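Local coordinates for transcriptional regulator (PDB 1UDD), which is of unknown function here but is an all-helical TenA homologue of the TENA/THI-4/PQQC family, at residues A[42-47]-A[102-107]; A[47-52]-A[112-117]; A[52-57]-A[78-83]. One frame throughout, in Å; residues are numbered along the deposited sequence.

Contact 1: residues A[42-47]-A[102-107]; sequences YVLQDF and IKTEPT
The Phe-47 ring takes Ile-102 over one face: Ile-102 CG1 stands 4.1 Å from the ring centroid, 23° off the normal and shifted toward the CZ rim, a CH-pi contact. Tyr-66 of the second subunit meets the same ring edge-to-face. With CG anti to the backbone N (chi1 180°), the Phe-47 ring extends toward Ile-102. The second flat group, the Gln-45 amide, bonds through both ends. Gln-45 OE1 accepts a hydrogen bond from Thr-107 N at 2.9 Å, in the carbonyl plane on a lone pair and nearly straight (N-H...O 171°). Thr-107 OG1 adds a weak bond to the same oxygen. Gln-45 NE2 donates to Glu-105 O at 3.1 Å; that oxygen lies close to the amide plane, although NE2 itself sits above the carbonyl plane of Glu-105. These two firm bonds, made from opposite ends of the amide, fix its flip. A bend at chi2 brings the amide to the chain, where Gln-45 NE2 also lies 3.5 Å from Thr-104 CG2. Leu-44 crosses Thr-104 at about a right angle, Leu-44 CG 3.4 Å from Thr-104 OG1, whose hydroxyl is hydrogen-bonded to Asp-100 O. In this all-helical TenA fold, Gln-45 of helix 36-63 thus holds the N-cap of helix 108-123: Thr-107, whose OG1 bonds weakly to Asn-110 N.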
loop_
_atom_site.group_PDB
_atom_site.type_symbol
_atom_site.label_atom_id
_atom_site.label_comp_id
_atom_site.label_asym_id
_atom_site.label_seq_id
_atom_site.Cartn_x
_atom_site.Cartn_y
_atom_site.Cartn_z
ATOM N N TYR A 42 25.141 13.398 12.827
ATOM C CA TYR A 42 23.720 13.706 12.753
ATOM C C TYR A 42 23.325 14.055 11.319
ATOM O O TYR A 42 22.408 13.441 10.757
ATOM C CB TYR A 42 23.394 14.874 13.703
ATOM C CG TYR A 42 22.068 15.562 13.445
ATOM C CD1 TYR A 42 20.851 14.901 13.656
ATOM C CD2 TYR A 42 22.033 16.867 12.965
ATOM C CE1 TYR A 42 19.632 15.533 13.388
ATOM C CE2 TYR A 42 20.829 17.505 12.692
ATOM C CZ TYR A 42 19.635 16.831 12.903
ATOM O OH TYR A 42 18.456 17.460 12.591
ATOM N N VAL A 43 24.011 15.029 10.719
ATOM C CA VAL A 43 23.690 15.418 9.350
ATOM C C VAL A 43 23.704 14.187 8.451
ATOM O O VAL A 43 22.794 13.983 7.643
ATOM C CB VAL A 43 24.681 16.480 8.800
ATOM C CG1 VAL A 43 24.432 16.707 7.306
ATOM C CG2 VAL A 43 24.503 17.799 9.550
ATOM N N LEU A 44 24.729 13.358 8.606
ATOM C CA LEU A 44 24.849 12.138 7.813
ATOM C C LEU A 44 23.594 11.271 7.936
ATOM O O LEU A 44 23.065 10.788 6.933
ATOM C CB LEU A 44 26.078 11.339 8.254
ATOM C CG LEU A 44 27.308 11.374 7.336
ATOM C CD1 LEU A 44 27.616 12.799 6.923
ATOM C CD2 LEU A 44 28.504 10.749 8.058
ATOM N N GLN A 45 23.123 11.078 9.166
ATOM C CA GLN A 45 21.933 10.276 9.409
ATOM C C GLN A 45 20.680 10.939 8.817
ATOM O O GLN A 45 19.640 10.290 8.688
ATOM C CB GLN A 45 21.734 10.068 10.912
ATOM C CG GLN A 45 22.762 9.182 11.600
ATOM C CD GLN A 45 22.662 7.724 11.188
ATOM O OE1 GLN A 45 21.603 7.099 11.304
ATOM N NE2 GLN A 45 23.774 7.167 10.708
ATOM N N ASP A 46 20.779 12.217 8.449
ATOM C CA ASP A 46 19.641 12.933 7.883
ATOM C C ASP A 46 19.227 12.533 6.474
ATOM O O ASP A 46 18.094 12.807 6.071
ATOM C CB ASP A 46 19.868 14.444 7.899
ATOM C CG ASP A 46 19.751 15.030 9.286
ATOM O OD1 ASP A 46 18.956 14.508 10.096
ATOM O OD2 ASP A 46 20.451 16.022 9.567
ATOM N N PHE A 47 20.122 11.908 5.708
ATOM C CA PHE A 47 19.737 11.508 4.358
ATOM C C PHE A 47 18.552 10.549 4.416
ATOM O O PHE A 47 17.523 10.757 3.771
ATOM C CB PHE A 47 20.880 10.811 3.628
ATOM C CG PHE A 47 20.516 10.381 2.247
ATOM C CD1 PHE A 47 20.277 11.328 1.255
ATOM C CD2 PHE A 47 20.377 9.028 1.937
ATOM C CE1 PHE A 47 19.903 10.933 -0.037
ATOM C CE2 PHE A 47 20.003 8.622 0.648
ATOM C CZ PHE A 47 19.766 9.579 -0.339
ATOM N N ILE A 102 24.678 9.079 1.208
ATOM C CA ILE A 102 24.066 7.898 0.618
ATOM C C ILE A 102 24.710 6.604 1.111
ATOM O O ILE A 102 24.032 5.601 1.326
ATOM C CB ILE A 102 24.156 7.949 -0.912
ATOM C CG1 ILE A 102 23.326 9.123 -1.432
ATOM C CG2 ILE A 102 23.683 6.631 -1.508
ATOM C CD1 ILE A 102 23.430 9.335 -2.917
ATOM N N LYS A 103 26.021 6.627 1.308
ATOM C CA LYS A 103 26.707 5.431 1.758
ATOM C C LYS A 103 26.637 5.200 3.265
ATOM O O LYS A 103 26.987 4.123 3.746
ATOM C CB LYS A 103 28.153 5.457 1.263
ATOM C CG LYS A 103 28.248 5.410 -0.270
ATOM C CD LYS A 103 29.689 5.359 -0.768
ATOM C CE LYS A 103 30.389 4.061 -0.369
ATOM N NZ LYS A 103 31.837 4.059 -0.744
ATOM N N THR A 104 26.152 6.190 4.011
ATOM C CA THR A 104 26.054 6.050 5.469
ATOM C C THR A 104 25.015 5.026 5.912
ATOM O O THR A 104 23.880 5.024 5.432
ATOM C CB THR A 104 25.729 7.400 6.144
ATOM O OG1 THR A 104 26.850 8.275 6.006
ATOM C CG2 THR A 104 25.433 7.210 7.621
ATOM N N GLU A 105 25.410 4.157 6.835
ATOM C CA GLU A 105 24.509 3.137 7.360
ATOM C C GLU A 105 23.589 3.801 8.385
ATOM O O GLU A 105 24.060 4.383 9.354
ATOM C CB GLU A 105 25.302 2.022 8.045
ATOM C CG GLU A 105 24.434 1.143 8.944
ATOM C CD GLU A 105 25.238 0.270 9.903
ATOM O OE1 GLU A 105 26.210 0.777 10.512
ATOM O OE2 GLU A 105 24.886 -0.921 10.062
ATOM N N PRO A 106 22.264 3.729 8.179
ATOM C CA PRO A 106 21.343 4.352 9.136
ATOM C C PRO A 106 21.260 3.532 10.418
ATOM O O PRO A 106 21.189 2.309 10.370
ATOM C CB PRO A 106 20.010 4.365 8.381
ATOM C CG PRO A 106 20.418 4.280 6.923
ATOM C CD PRO A 106 21.542 3.289 6.973
ATOM N N THR A 107 21.278 4.193 11.569
ATOM C CA THR A 107 21.178 3.458 12.825
ATOM C C THR A 107 19.818 2.768 12.833
ATOM O O THR A 107 18.961 3.073 12.006
ATOM C CB THR A 107 21.250 4.395 14.044
ATOM O OG1 THR A 107 20.245 5.413 13.918
ATOM C CG2 THR A 107 22.633 5.042 14.149
#

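Contact 2: residues A[47-52]-A[112-117]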
loop_
_atom_site.group_PDB
_atom_site.type_symbol
_atom_site.label_atom_id
_atom_site.label_comp_id
_atom_site.label_asym_id
_atom_site.label_seq_id
_atom_site.Cartn_x
_atom_site.Cartn_y
_atom_site.Cartn_z
ATOM N N PHE A 47 20.122 11.908 5.708
ATOM C CA PHE A 47 19.737 11.508 4.358
ATOM C C PHE A 47 18.552 10.549 4.416
ATOM O O PHE A 47 17.523 10.757 3.771
ATOM C CB PHE A 47 20.880 10.811 3.628
ATOM C CG PHE A 47 20.516 10.381 2.247
ATOM C CD1 PHE A 47 20.277 11.328 1.255
ATOM C CD2 PHE A 47 20.377 9.028 1.937
ATOM C CE1 PHE A 47 19.903 10.933 -0.037
ATOM C CE2 PHE A 47 20.003 8.622 0.648
ATOM C CZ PHE A 47 19.766 9.579 -0.339
ATOM N N ASN A 48 18.711 9.495 5.203
ATOM C CA ASN A 48 17.672 8.497 5.351
ATOM C C ASN A 48 16.367 9.116 5.849
ATOM O O ASN A 48 15.280 8.626 5.536
ATOM C CB ASN A 48 18.122 7.419 6.323
ATOM C CG ASN A 48 17.257 6.196 6.245
ATOM O OD1 ASN A 48 17.174 5.563 5.193
ATOM N ND2 ASN A 48 16.595 5.853 7.351
ATOM N N TYR A 49 16.489 10.182 6.634
ATOM C CA TYR A 49 15.343 10.888 7.185
ATOM C C TYR A 49 14.666 11.645 6.039
ATOM O O TYR A 49 13.442 11.630 5.898
ATOM C CB TYR A 49 15.830 11.858 8.275
ATOM C CG TYR A 49 14.756 12.437 9.187
ATOM C CD1 TYR A 49 15.004 12.611 10.554
ATOM C CD2 TYR A 49 13.524 12.864 8.685
ATOM C CE1 TYR A 49 14.058 13.198 11.399
ATOM C CE2 TYR A 49 12.570 13.454 9.524
ATOM C CZ TYR A 49 12.848 13.616 10.876
ATOM O OH TYR A 49 11.931 14.227 11.699
ATOM N N LEU A 50 15.489 12.291 5.220
ATOM C CA LEU A 50 15.037 13.066 4.072
ATOM C C LEU A 50 14.262 12.162 3.110
ATOM O O LEU A 50 13.166 12.513 2.649
ATOM C CB LEU A 50 16.264 13.672 3.388
ATOM C CG LEU A 50 16.153 14.522 2.128
ATOM C CD1 LEU A 50 17.538 15.054 1.782
ATOM C CD2 LEU A 50 15.594 13.706 0.975
ATOM N N VAL A 51 14.842 11.003 2.805
ATOM C CA VAL A 51 14.205 10.046 1.918
ATOM C C VAL A 51 12.929 9.483 2.578
ATOM O O VAL A 51 11.870 9.439 1.958
ATOM C CB VAL A 51 15.185 8.873 1.561
ATOM C CG1 VAL A 51 14.463 7.803 0.744
ATOM C CG2 VAL A 51 16.370 9.407 0.762
ATOM N N GLY A 52 13.031 9.081 3.841
ATOM C CA GLY A 52 11.884 8.516 4.542
ATOM C C GLY A 52 10.692 9.455 4.653
ATOM O O GLY A 52 9.534 9.033 4.524
ATOM N N ALA A 112 13.880 2.558 11.906
ATOM C CA ALA A 112 12.627 2.378 12.618
ATOM C C ALA A 112 11.709 3.608 12.520
ATOM O O ALA A 112 10.525 3.482 12.191
ATOM C CB ALA A 112 12.904 2.068 14.063
ATOM N N TYR A 113 12.249 4.791 12.805
ATOM C CA TYR A 113 11.445 6.008 12.749
ATOM C C TYR A 113 10.865 6.206 11.353
ATOM O O TYR A 113 9.672 6.473 11.193
ATOM C CB TYR A 113 12.295 7.218 13.158
ATOM C CG TYR A 113 11.546 8.541 13.302
ATOM C CD1 TYR A 113 10.160 8.585 13.502
ATOM C CD2 TYR A 113 12.242 9.751 13.276
ATOM C CE1 TYR A 113 9.497 9.806 13.676
ATOM C CE2 TYR A 113 11.590 10.969 13.448
ATOM C CZ TYR A 113 10.221 10.991 13.645
ATOM O OH TYR A 113 9.600 12.211 13.790
ATOM N N MET A 114 11.701 6.083 10.332
ATOM C CA MET A 114 11.193 6.241 8.985
ATOM C C MET A 114 10.117 5.179 8.677
ATOM O O MET A 114 9.127 5.471 8.006
ATOM C CB MET A 114 12.341 6.160 7.983
ATOM C CG MET A 114 13.302 7.334 8.107
ATOM S SD MET A 114 12.436 8.963 8.170
ATOM C CE MET A 114 12.501 9.295 9.880
ATOM N N ASP A 115 10.312 3.959 9.177
ATOM C CA ASP A 115 9.354 2.872 8.948
ATOM C C ASP A 115 8.031 3.141 9.646
ATOM O O ASP A 115 6.977 2.807 9.130
ATOM C CB ASP A 115 9.945 1.528 9.401
ATOM C CG ASP A 115 11.025 1.035 8.460
ATOM O OD1 ASP A 115 11.180 1.634 7.369
ATOM O OD2 ASP A 115 11.710 0.053 8.798
ATOM N N PHE A 116 8.098 3.743 10.827
ATOM C CA PHE A 116 6.902 4.106 11.568
ATOM C C PHE A 116 6.113 5.115 10.719
ATOM O O PHE A 116 4.886 5.013 10.586
ATOM C CB PHE A 116 7.283 4.726 12.923
ATOM C CG PHE A 116 6.276 5.737 13.437
ATOM C CD1 PHE A 116 5.058 5.322 13.961
ATOM C CD2 PHE A 116 6.548 7.107 13.368
ATOM C CE1 PHE A 116 4.115 6.254 14.416
ATOM C CE2 PHE A 116 5.615 8.047 13.817
ATOM C CZ PHE A 116 4.395 7.616 14.343
ATOM N N MET A 117 6.812 6.076 10.129
ATOM C CA MET A 117 6.135 7.071 9.279
ATOM C C MET A 117 5.436 6.391 8.090
ATOM O O MET A 117 4.255 6.620 7.838
ATOM C CB MET A 117 7.128 8.095 8.703
ATOM C CG MET A 117 8.016 8.816 9.737
ATOM S SD MET A 117 8.846 10.268 9.060
ATOM C CE MET A 117 9.210 9.743 7.462
HETATM O O HOH W 1 9.256 6.325 5.542
#
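Two neighbouring helices of the all-helical TenA fold, 36-63 and 108-123, run side by side here, the axes of the two short segments 9.5 Å apart and only 5° from parallel. The Met-114 side chain lies between them. With CG anti to its carbonyl carbon and bends at chi2 and chi3, it curls so that Met-114 CE sits over one face of the Tyr-49 ring, 4.0 Å from the centroid and 14° off the normal. Met-114 SD lies obliquely to that ring, 4.7 Å from the Tyr-49 centroid, which makes this a Met-aromatic contact with the methyl as the face-on group. Further back, the Met-114 and Asn-48 side chains run alongside in opposite senses, CG beside ND2, which is hydrogen-bonded to Asn-110. Gly-52, lacking a side chain, lets Met-114 SD settle 3.7 Å from Gly-52 CA. The Tyr-113 ring turns an edge toward the Tyr-49 face in an offset edge-to-face pair, centroids 5.6 Å apart and planes at 79°. Both tyrosine hydroxyls hydrogen-bond to one carboxylate oxygen, OE2 of Glu-204 on helix 190-213, so their tips converge on a single acceptor, while Cys-136 of helix 126-146 touches both side chains. On the Gly-52 side, Met-117, bent at chi3, presses Met-117 CE to 3.0 Å from Gly-52 O, a tight approach. A water donates to Gly-52 O at 2.9 Å and to Met-114 O at 2.6 Å, bridging the two backbones.

Contact 3: residues A[52-57]-A[78-83]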
loop_
_atom_site.group_PDB
_atom_site.type_symbol
_atom_site.label_atom_id
_atom_site.label_comp_id
_atom_site.label_asym_id
_atom_site.label_seq_id
_atom_site.Cartn_x
_atom_site.Cartn_y
_atom_site.Cartn_z
ATOM N N GLY A 52 13.031 9.081 3.841
ATOM C CA GLY A 52 11.884 8.516 4.542
ATOM C C GLY A 52 10.692 9.455 4.653
ATOM O O GLY A 52 9.534 9.033 4.524
ATOM N N LEU A 53 10.964 10.727 4.919
ATOM C CA LEU A 53 9.899 11.720 5.027
ATOM C C LEU A 53 9.217 11.796 3.662
ATOM O O LEU A 53 7.998 11.910 3.558
ATOM C CB LEU A 53 10.489 13.075 5.397
ATOM C CG LEU A 53 9.587 14.139 6.028
ATOM C CD1 LEU A 53 9.064 13.624 7.364
ATOM C CD2 LEU A 53 10.386 15.442 6.235
ATOM N N THR A 54 10.023 11.731 2.610
ATOM C CA THR A 54 9.507 11.782 1.244
ATOM C C THR A 54 8.610 10.583 0.920
ATOM O O THR A 54 7.536 10.753 0.348
ATOM C CB THR A 54 10.666 11.846 0.239
ATOM O OG1 THR A 54 11.422 13.035 0.489
ATOM C CG2 THR A 54 10.156 11.881 -1.181
ATOM N N ARG A 55 9.043 9.376 1.287
ATOM C CA ARG A 55 8.250 8.178 1.021
ATOM C C ARG A 55 6.904 8.247 1.699
ATOM O O ARG A 55 5.883 7.909 1.097
ATOM C CB ARG A 55 8.941 6.898 1.520
ATOM C CG ARG A 55 10.083 6.411 0.666
ATOM C CD ARG A 55 10.676 5.078 1.178
ATOM N NE ARG A 55 12.033 4.956 0.666
ATOM C CZ ARG A 55 12.314 4.704 -0.602
ATOM N NH1 ARG A 55 11.324 4.521 -1.464
ATOM N NH2 ARG A 55 13.575 4.715 -1.019
ATOM N N ALA A 56 6.894 8.666 2.963
ATOM C CA ALA A 56 5.634 8.723 3.696
ATOM C C ALA A 56 4.705 9.776 3.084
ATOM O O ALA A 56 3.498 9.543 2.952
ATOM C CB ALA A 56 5.892 9.002 5.194
ATOM N N LEU A 57 5.264 10.919 2.687
ATOM C CA LEU A 57 4.439 11.951 2.073
ATOM C C LEU A 57 3.835 11.457 0.770
ATOM O O LEU A 57 2.680 11.770 0.462
ATOM C CB LEU A 57 5.248 13.220 1.812
ATOM C CG LEU A 57 5.503 14.045 3.083
ATOM C CD1 LEU A 57 6.583 15.104 2.824
ATOM C CD2 LEU A 57 4.210 14.674 3.543
ATOM N N ASP A 78 9.537 18.816 -2.882
ATOM C CA ASP A 78 10.500 19.746 -2.320
ATOM C C ASP A 78 11.493 19.051 -1.408
ATOM O O ASP A 78 12.655 19.447 -1.345
ATOM C CB ASP A 78 9.790 20.844 -1.544
ATOM C CG ASP A 78 9.058 21.804 -2.446
ATOM O OD1 ASP A 78 9.183 21.680 -3.685
ATOM O OD2 ASP A 78 8.361 22.686 -1.911
ATOM N N GLU A 79 11.049 18.026 -0.690
ATOM C CA GLU A 79 11.961 17.306 0.194
ATOM C C GLU A 79 13.117 16.730 -0.600
ATOM O O GLU A 79 14.259 16.800 -0.170
ATOM C CB GLU A 79 11.279 16.134 0.904
ATOM C CG GLU A 79 10.765 16.423 2.297
ATOM C CD GLU A 79 11.824 16.983 3.222
ATOM O OE1 GLU A 79 12.714 16.237 3.696
ATOM O OE2 GLU A 79 11.759 18.192 3.473
ATOM N N VAL A 80 12.818 16.149 -1.756
ATOM C CA VAL A 80 13.862 15.522 -2.563
ATOM C C VAL A 80 14.462 16.352 -3.682
ATOM O O VAL A 80 15.169 15.829 -4.524
ATOM C CB VAL A 80 13.383 14.172 -3.132
ATOM C CG1 VAL A 80 13.376 13.137 -2.031
ATOM C CG2 VAL A 80 12.002 14.317 -3.743
ATOM N N THR A 81 14.193 17.646 -3.696
ATOM C CA THR A 81 14.772 18.489 -4.730
ATOM C C THR A 81 15.409 19.709 -4.075
ATOM O O THR A 81 16.617 19.744 -3.851
ATOM C CB THR A 81 13.710 18.929 -5.761
ATOM O OG1 THR A 81 12.707 19.731 -5.126
ATOM C CG2 THR A 81 13.052 17.716 -6.375
ATOM N N VAL A 82 14.591 20.700 -3.756
ATOM C CA VAL A 82 15.068 21.912 -3.106
ATOM C C VAL A 82 15.872 21.556 -1.858
ATOM O O VAL A 82 16.975 22.061 -1.663
ATOM C CB VAL A 82 13.888 22.803 -2.672
ATOM C CG1 VAL A 82 14.407 24.076 -2.040
ATOM C CG2 VAL A 82 12.987 23.108 -3.862
ATOM N N GLU A 83 15.317 20.680 -1.019
ATOM C CA GLU A 83 15.969 20.287 0.225
ATOM C C GLU A 83 17.212 19.418 0.059
ATOM O O GLU A 83 18.118 19.464 0.892
ATOM C CB GLU A 83 14.972 19.585 1.157
ATOM C CG GLU A 83 13.872 20.493 1.656
ATOM C CD GLU A 83 14.412 21.795 2.211
ATOM O OE1 GLU A 83 15.237 21.748 3.142
ATOM O OE2 GLU A 83 14.015 22.866 1.717
#
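Segment 52-57 is an unbroken part of helix 36-63, whereas 78-83 is the short joint between helices 68-79 and 82-93: Val-80 is the first residue to leave helical angles, and Thr-81 follows at the N-cap position of the next helix, although its side chain makes no capping bond. This tight connection between two helices of the all-helical TenA fold comes closest at Thr-54 and Glu-79, with CA atoms 6.1 Å apart. The contact is van der Waals packing of mostly buried side chains. Glu-79, bent at chi2, crosses Leu-53 obliquely; Leu-53 CD2 sits 3.5 Å from Glu-79 OE1, so a methyl group lies against the carboxylate. Leu-57 touches only the aliphatic part, Leu-57 CD1 to Glu-79 CG at 4.4 Å, and packs further on Leu-133 of helix 126-146. From the second subunit, Ile-73 packs on Thr-54 and Ala-70 on Val-80, so the joint also faces the subunit interface. Thr-54 packs against both Glu-79, the last residue of helix 68-79, and Val-80 just after it. Thr-54 CG2 meets Val-80 CG1 at 3.6 Å. Thr-54 OG1, hydrogen-bonded back to Leu-50 O of its own helix, is pressed by carbon alone from the joint: Glu-79 CB at 3.1 Å and Val-80 CG1 at 3.2 Å.

Overall arrangement
All three contacts use helix 36-63, each a turn or two further along it, and together they bind that helix to three different parts of the bundle. Contact 1 is near the surface and mainly polar, a glutamine amide bonded to the backbone of an interhelical link; contacts 2 and 3 are buried and rely mainly on packing, aromatic and sulfur-rich with one bridging water in contact 2, in contact 3 methyl groups against a threonine and a glutamate. Contacts 1 and 2 share Phe-47 and touch where Pro-106 packs on Asn-48. Contacts 2 and 3 share Gly-52 and join through Met-117 against Leu-53 and Ala-56, and through Leu-50 against Val-80. Contacts 1 and 3 do not touch; their nearest atoms are about 5 Å apart.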